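Beta-lactamase OXA-2 (Salmonella typhimurium, PDB 1K38) hydrolyses the amide bond of beta-lactam antibiotics such as oxacillin through a serine acyl-enzyme, making its host resistant. Local coordinates at residues Thr4-Trp10 and Ala34-Pro40; Leu92-Met96 and Leu171-Leu175; Tyr125-Asp129 and Ser142-Ser146. All coordinates share one frame; numbering follows the deposited sequence.

Contact 1: residues Thr4-Trp10 and Ala34-Pro40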
# COMPACT_ATOMS: atom_id res chain seq x y z
N THR A 4 4.74 17.13 -25.05
CA THR A 4 3.56 17.33 -24.16
C THR A 4 2.36 17.79 -24.98
O THR A 4 2.51 18.30 -26.09
CB THR A 4 3.85 18.38 -23.07
OG1 THR A 4 3.89 19.69 -23.64
CG2 THR A 4 5.19 18.09 -22.41
N LEU A 5 1.17 17.61 -24.43
CA LEU A 5 -0.05 18.00 -25.12
C LEU A 5 -0.93 18.85 -24.21
O LEU A 5 -1.23 18.46 -23.09
CB LEU A 5 -0.82 16.76 -25.56
CG LEU A 5 -2.17 16.99 -26.26
CD1 LEU A 5 -1.95 17.65 -27.61
CD2 LEU A 5 -2.88 15.66 -26.43
N GLU A 6 -1.34 20.02 -24.70
CA GLU A 6 -2.21 20.86 -23.90
C GLU A 6 -3.64 20.36 -24.04
O GLU A 6 -4.09 20.04 -25.14
CB GLU A 6 -2.14 22.32 -24.37
CG GLU A 6 -3.17 23.20 -23.68
CD GLU A 6 -3.10 24.66 -24.09
OE1 GLU A 6 -2.82 24.93 -25.28
OE2 GLU A 6 -3.34 25.53 -23.23
N ARG A 7 -4.34 20.26 -22.91
CA ARG A 7 -5.73 19.82 -22.91
C ARG A 7 -6.60 20.99 -22.46
O ARG A 7 -7.12 21.01 -21.35
CB ARG A 7 -5.92 18.63 -21.97
CG ARG A 7 -5.29 17.33 -22.46
CD ARG A 7 -5.86 16.92 -23.81
NE ARG A 7 -7.30 16.68 -23.77
CZ ARG A 7 -7.86 15.50 -23.53
NH1 ARG A 7 -7.10 14.43 -23.33
NH2 ARG A 7 -9.18 15.38 -23.51
N SER A 8 -6.74 21.99 -23.34
CA SER A 8 -7.52 23.17 -23.01
C SER A 8 -8.97 22.80 -22.74
O SER A 8 -9.69 23.53 -22.06
CB SER A 8 -7.44 24.20 -24.14
OG SER A 8 -7.95 23.66 -25.35
N ASP A 9 -9.40 21.66 -23.28
CA ASP A 9 -10.77 21.21 -23.09
C ASP A 9 -11.03 20.83 -21.64
O ASP A 9 -12.19 20.74 -21.21
CB ASP A 9 -11.07 20.02 -24.01
CG ASP A 9 -10.12 18.86 -23.79
OD1 ASP A 9 -8.90 19.05 -23.95
OD2 ASP A 9 -10.60 17.76 -23.47
N TRP A 10 -9.96 20.61 -20.87
CA TRP A 10 -10.11 20.27 -19.47
C TRP A 10 -10.59 21.46 -18.65
O TRP A 10 -10.84 21.34 -17.45
CB TRP A 10 -8.79 19.74 -18.90
CG TRP A 10 -8.53 18.31 -19.26
CD1 TRP A 10 -9.35 17.48 -19.97
CD2 TRP A 10 -7.37 17.53 -18.92
NE1 TRP A 10 -8.78 16.23 -20.09
CE2 TRP A 10 -7.57 16.24 -19.45
CE3 TRP A 10 -6.19 17.80 -18.22
CZ2 TRP A 10 -6.63 15.21 -19.31
CZ3 TRP A 10 -5.25 16.78 -18.07
CH2 TRP A 10 -5.48 15.50 -18.62
N ALA A 34 2.82 11.64 -24.44
CA ALA A 34 3.02 13.02 -24.05
C ALA A 34 2.29 13.31 -22.75
O ALA A 34 1.25 12.72 -22.46
CB ALA A 34 2.50 13.95 -25.15
N MET A 35 2.86 14.20 -21.95
CA MET A 35 2.26 14.58 -20.69
C MET A 35 1.09 15.48 -21.06
O MET A 35 1.19 16.28 -21.99
CB MET A 35 3.28 15.34 -19.84
CG MET A 35 3.33 14.91 -18.39
SD MET A 35 4.89 15.39 -17.60
CE MET A 35 4.86 17.16 -17.89
N LEU A 36 -0.03 15.34 -20.35
CA LEU A 36 -1.21 16.15 -20.61
C LEU A 36 -1.19 17.29 -19.60
O LEU A 36 -0.94 17.08 -18.42
CB LEU A 36 -2.48 15.32 -20.44
CG LEU A 36 -2.61 14.09 -21.34
CD1 LEU A 36 -3.92 13.38 -21.03
CD2 LEU A 36 -2.56 14.51 -22.80
N VAL A 37 -1.47 18.51 -20.07
CA VAL A 37 -1.44 19.66 -19.18
C VAL A 37 -2.52 20.69 -19.46
O VAL A 37 -2.86 20.97 -20.61
CB VAL A 37 -0.07 20.38 -19.27
CG1 VAL A 37 0.17 20.86 -20.70
CG2 VAL A 37 -0.01 21.55 -18.30
N PHE A 38 -3.09 21.24 -18.39
CA PHE A 38 -4.09 22.29 -18.52
C PHE A 38 -3.36 23.47 -17.90
O PHE A 38 -2.88 23.38 -16.77
CB PHE A 38 -5.37 22.03 -17.73
CG PHE A 38 -6.31 23.20 -17.73
CD1 PHE A 38 -6.99 23.56 -18.89
CD2 PHE A 38 -6.44 24.01 -16.61
CE1 PHE A 38 -7.78 24.71 -18.94
CE2 PHE A 38 -7.22 25.16 -16.64
CZ PHE A 38 -7.89 25.51 -17.81
N ASP A 39 -3.29 24.56 -18.66
CA ASP A 39 -2.58 25.79 -18.27
C ASP A 39 -1.10 25.47 -18.12
O ASP A 39 -0.57 25.42 -17.00
CB ASP A 39 -3.12 26.39 -16.97
CG ASP A 39 -2.67 27.83 -16.77
OD1 ASP A 39 -1.63 28.22 -17.34
OD2 ASP A 39 -3.36 28.57 -16.05
N PRO A 40 -0.41 25.26 -19.24
CA PRO A 40 1.02 24.94 -19.25
C PRO A 40 1.89 25.96 -18.52
O PRO A 40 2.84 25.59 -17.83
CB PRO A 40 1.36 24.83 -20.74
CG PRO A 40 0.30 25.65 -21.40
CD PRO A 40 -0.93 25.31 -20.62
O HOH W 1 -4.66 25.00 -20.93

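Contact 2: residues Leu92-Met96 and Leu171-Leu175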
# COMPACT_ATOMS: atom_id res chain seq x y z
N LEU A 92 3.34 7.89 11.87
CA LEU A 92 3.55 8.44 10.54
C LEU A 92 2.33 8.42 9.63
O LEU A 92 2.09 9.37 8.90
CB LEU A 92 4.69 7.72 9.83
CG LEU A 92 6.11 8.12 10.23
CD1 LEU A 92 7.09 7.26 9.45
CD2 LEU A 92 6.35 9.60 9.95
N ARG A 93 1.55 7.34 9.67
CA ARG A 93 0.40 7.26 8.79
C ARG A 93 -0.68 8.27 9.14
O ARG A 93 -1.27 8.88 8.25
CB ARG A 93 -0.19 5.84 8.79
CG ARG A 93 -1.07 5.57 7.57
CD ARG A 93 -1.53 4.12 7.51
NE ARG A 93 -0.42 3.17 7.39
CZ ARG A 93 0.13 2.81 6.23
NH1 ARG A 93 -0.32 3.31 5.09
NH2 ARG A 93 1.14 1.95 6.23
N SER A 94 -0.95 8.47 10.43
CA SER A 94 -1.97 9.44 10.81
C SER A 94 -1.47 10.84 10.49
O SER A 94 -2.24 11.70 10.07
CB SER A 94 -2.32 9.32 12.30
OG SER A 94 -1.22 9.64 13.13
N ALA A 95 -0.17 11.08 10.68
CA ALA A 95 0.40 12.39 10.42
C ALA A 95 0.31 12.75 8.94
O ALA A 95 0.04 13.89 8.59
CB ALA A 95 1.86 12.43 10.88
N MET A 96 0.53 11.74 8.10
CA MET A 96 0.47 11.90 6.65
C MET A 96 -0.96 12.12 6.19
O MET A 96 -1.26 13.07 5.46
CB MET A 96 1.03 10.64 5.98
CG MET A 96 1.23 10.76 4.48
SD MET A 96 2.72 11.67 4.07
CE MET A 96 3.94 10.36 4.10
N LEU A 171 8.16 2.64 2.30
CA LEU A 171 7.31 3.04 3.42
C LEU A 171 6.53 4.30 3.07
O LEU A 171 5.33 4.38 3.35
CB LEU A 171 8.15 3.27 4.68
CG LEU A 171 7.38 3.80 5.90
CD1 LEU A 171 6.16 2.93 6.17
CD2 LEU A 171 8.30 3.84 7.12
N VAL A 172 7.19 5.28 2.47
CA VAL A 172 6.49 6.51 2.12
C VAL A 172 5.39 6.24 1.09
O VAL A 172 4.30 6.78 1.21
CB VAL A 172 7.47 7.58 1.59
CG1 VAL A 172 6.70 8.78 1.03
CG2 VAL A 172 8.38 8.05 2.71
N LYS A 173 5.67 5.40 0.09
CA LYS A 173 4.64 5.10 -0.90
C LYS A 173 3.46 4.38 -0.26
O LYS A 173 2.32 4.51 -0.71
CB LYS A 173 5.23 4.28 -2.06
CG LYS A 173 6.07 5.14 -3.00
CD LYS A 173 6.61 4.36 -4.20
CE LYS A 173 7.76 3.44 -3.80
NZ LYS A 173 8.36 2.77 -4.99
N ASP A 174 3.72 3.62 0.79
CA ASP A 174 2.64 2.93 1.48
C ASP A 174 1.83 3.94 2.29
O ASP A 174 0.60 3.89 2.30
CB ASP A 174 3.19 1.83 2.39
CG ASP A 174 2.15 0.79 2.69
OD1 ASP A 174 2.13 -0.28 2.01
OD2 ASP A 174 1.32 1.05 3.57
N LEU A 175 2.51 4.87 2.95
CA LEU A 175 1.83 5.89 3.74
C LEU A 175 0.90 6.76 2.87
O LEU A 175 -0.11 7.27 3.35
CB LEU A 175 2.86 6.78 4.46
CG LEU A 175 3.72 6.06 5.51
CD1 LEU A 175 4.84 6.99 5.98
CD2 LEU A 175 2.84 5.63 6.68
O HOH W 2 -2.21 5.56 4.13

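Contact 3: residues Tyr125-Asp129 and Ser142-Ser146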
# COMPACT_ATOMS: atom_id res chain seq x y z
N TYR A 125 14.77 19.28 -5.43
CA TYR A 125 13.36 19.57 -5.19
C TYR A 125 13.01 21.06 -5.27
O TYR A 125 13.28 21.83 -4.35
CB TYR A 125 12.97 19.00 -3.82
CG TYR A 125 11.49 19.04 -3.48
CD1 TYR A 125 10.92 20.16 -2.89
CD2 TYR A 125 10.68 17.93 -3.71
CE1 TYR A 125 9.57 20.17 -2.52
CE2 TYR A 125 9.34 17.93 -3.35
CZ TYR A 125 8.79 19.05 -2.76
OH TYR A 125 7.47 19.03 -2.37
N GLY A 126 12.39 21.45 -6.38
CA GLY A 126 12.01 22.85 -6.57
C GLY A 126 13.20 23.77 -6.43
O GLY A 126 14.27 23.48 -6.97
N ASN A 127 13.04 24.88 -5.71
CA ASN A 127 14.15 25.80 -5.53
C ASN A 127 15.09 25.34 -4.42
O ASN A 127 16.10 25.99 -4.13
CB ASN A 127 13.64 27.23 -5.26
CG ASN A 127 12.80 27.33 -4.00
OD1 ASN A 127 12.73 26.40 -3.20
ND2 ASN A 127 12.15 28.48 -3.83
N ALA A 128 14.75 24.21 -3.81
CA ALA A 128 15.55 23.61 -2.74
C ALA A 128 16.02 24.61 -1.69
O ALA A 128 17.14 24.52 -1.20
CB ALA A 128 16.76 22.90 -3.35
N ASP A 129 15.15 25.55 -1.33
CA ASP A 129 15.48 26.58 -0.35
C ASP A 129 14.66 26.45 0.93
O ASP A 129 13.48 26.81 0.95
CB ASP A 129 15.24 27.96 -0.97
CG ASP A 129 15.83 29.08 -0.14
OD1 ASP A 129 15.87 28.94 1.10
OD2 ASP A 129 16.24 30.10 -0.73
N SER A 142 10.69 29.75 2.27
CA SER A 142 11.10 30.08 0.91
C SER A 142 10.94 28.94 -0.09
O SER A 142 10.99 29.17 -1.30
CB SER A 142 12.56 30.54 0.90
OG SER A 142 12.75 31.65 1.76
N LEU A 143 10.74 27.72 0.40
CA LEU A 143 10.61 26.56 -0.48
C LEU A 143 9.43 26.65 -1.45
O LEU A 143 8.30 26.96 -1.06
CB LEU A 143 10.49 25.28 0.36
CG LEU A 143 10.54 23.98 -0.44
CD1 LEU A 143 11.87 23.86 -1.17
CD2 LEU A 143 10.35 22.80 0.50
N ALA A 144 9.70 26.38 -2.72
CA ALA A 144 8.67 26.43 -3.75
C ALA A 144 8.97 25.41 -4.85
O ALA A 144 10.13 25.16 -5.18
CB ALA A 144 8.57 27.83 -4.34
N ILE A 145 7.91 24.85 -5.43
CA ILE A 145 8.04 23.84 -6.48
C ILE A 145 6.83 23.90 -7.42
O ILE A 145 5.73 24.26 -7.00
CB ILE A 145 8.15 22.43 -5.83
CG1 ILE A 145 8.42 21.37 -6.89
CG2 ILE A 145 6.88 22.13 -5.04
CD1 ILE A 145 8.77 20.00 -6.31
N SER A 146 7.04 23.57 -8.69
CA SER A 146 5.94 23.61 -9.67
C SER A 146 5.24 22.26 -9.82
O SER A 146 5.74 21.23 -9.37
CB SER A 146 6.46 24.03 -11.04
OG SER A 146 7.18 22.97 -11.65

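Contact 1: residues Thr4-Trp10 and Ala34-Pro40
W10 lays the far end of its indole across L36 at about a right angle, with CH2 3.5 Å from L36 CB and 3.6 Å from L36 CD1. In L36, chi1 of -60° sets CG beside the backbone N, and from there CD1 goes to the indole while CD2 meets L5 CD2 at 3.8 Å and the CG of R7. A branched leucine suits this place because each methyl serves a different neighbour. R7 in turn puts its CB over the centre of the W10 ring. Its chain, bent at chi2 and chi3, brings NE and NH2 side-on to D9, one nitrogen to each carboxylate oxygen and nearly in the guanidinium plane; the salt bridge, 2.8 Å from R7 NH2 to D9 OD2, should hold the arginine against the indole. F38 turns the edge of its ring to the carbonyl oxygens of R7 and S8.

Between the backbones, L5 N binds M35 O, V37 N binds L5 O and R7 N binds V37 O, the pattern of parallel strands. On the face of V37, E6 reaches out extended, its OE2 3.6 Å from P40 CD and joined through a water to D39 N. Strand 5-6 is one of the two outermost strands of the sheet within the chain; strand 36-38 pairs on its inner side with antiparallel strand 21-27, whose I23 and V25 also touch W10, and D39 caps helix 40-43.

Contact 2: residues Leu92-Met96 and Leu171-Leu175
The guanidinium of R93 has L175 CD2 over the centre of one face, 3.9 Å above the plane, and the carboxylate of D174 at its edge together with a water. Arginine suits the spot because its long chain passes along the leucine before its charged end reaches the aspartate. The guanidinium and carboxylate planes stand 83° apart, so the two groups do not mate flat: R93 NH2 reaches D174 OD2 at 2.8 Å on the anti side, and R93 NH1 binds D174 O at 3.0 Å from above the carbonyl plane. The water links NH1 to L175 O, satisfying a carbonyl at the end of helix 166-175.

L175, with CG anti to its carbonyl carbon (chi1 -65°), spreads its methyls along helix 92-97: CD2 lies 3.6 Å from R93 CA, and CD1 3.9 Å from L92 CB. The flexible M96, in one of its two conformers, brings CE against L175 CB; its side chain lies about 4 Å from that of K189, which by similarity binds substrate, so this packing probably backs the active site.

D174 OD2 also forms a salt bridge with R187 of the second subunit, placing this edge at the dimer interface. The two helix segments cross at -53°, with helix 56-64 against M96, L171 and V172, and helix 101-111 covering L92 and A95.

Contact 3: residues Tyr125-Asp129 and Ser142-Ser146
A type II' turn from Y125 to A128, closed by A128 N to Y125 O, lies against the irregular chain 142-146, and N127 N gives a hydrogen bond to A144 O (3.0 Å). G126 sits at the turn's second position with positive phi (56°), a conformation that glycine adopts easily; its CA comes within 3.3 Å of A144 O.

N127 acts almost as another piece of backbone. With CG between its own N and carbonyl carbon (chi1 60°), the amide is folded back against the facing chain. Its ND2 donates to S142 O at 2.9 Å, close to the amide plane, while OD1 accepts from A144 N at 3.1 Å and from D129 N, the two donors lying on opposite faces of that plane. Three bonds therefore fix the amide's rotation, and asparagine, being both donor and acceptor, fits the task. L143 CD1 packs 3.4 Å from N127 OD1.

On the other flank, I145 points CD1 at the face of Y125, 3.6 Å from the ring centroid and 10° off the normal, a CH-pi contact. The slender end of the isoleucine can stand over the broad ring, while L143 CD2 approaches Y125 CE1 obliquely. F53 and F153 meet the same tyrosine edge-to-face. D129 OD1 is held by S131 OG, and its carboxylate rests on S142 CB.

The bond from D129 N to N127 OD1 defines an Asx turn. This and the II' turn shape 125-129, and the N127 bonds tie it to 142-146 within the long loop between helices 113-122 and 147-158, whose Y125 side chain lies about 9 Å from those of K189, which by similarity binds substrate, and the predicted nucleophile S51.

How the contacts relate
Contact 2 is buried, contact 3 partly so, and contact 1 is partly buried and the most exposed, its centre about 20 Å from that of the chain; contacts 1 and 2 stand on opposite sides of that centre. None shares a helix or strand with another. Contact 1 joins strands by regular backbone bonds, contact 2 joins helices through side chains, one of which also binds a backbone carbonyl, and extends to the second subunit, and contact 3 joins irregular chain, where an asparagine amide supplements a single backbone bond. Along the sequence contact 3 is nested inside the loop closed by contact 2, yet their nearest atoms stay about 10 Å apart. Both approach the active site, whereas contact 1 is remote from it.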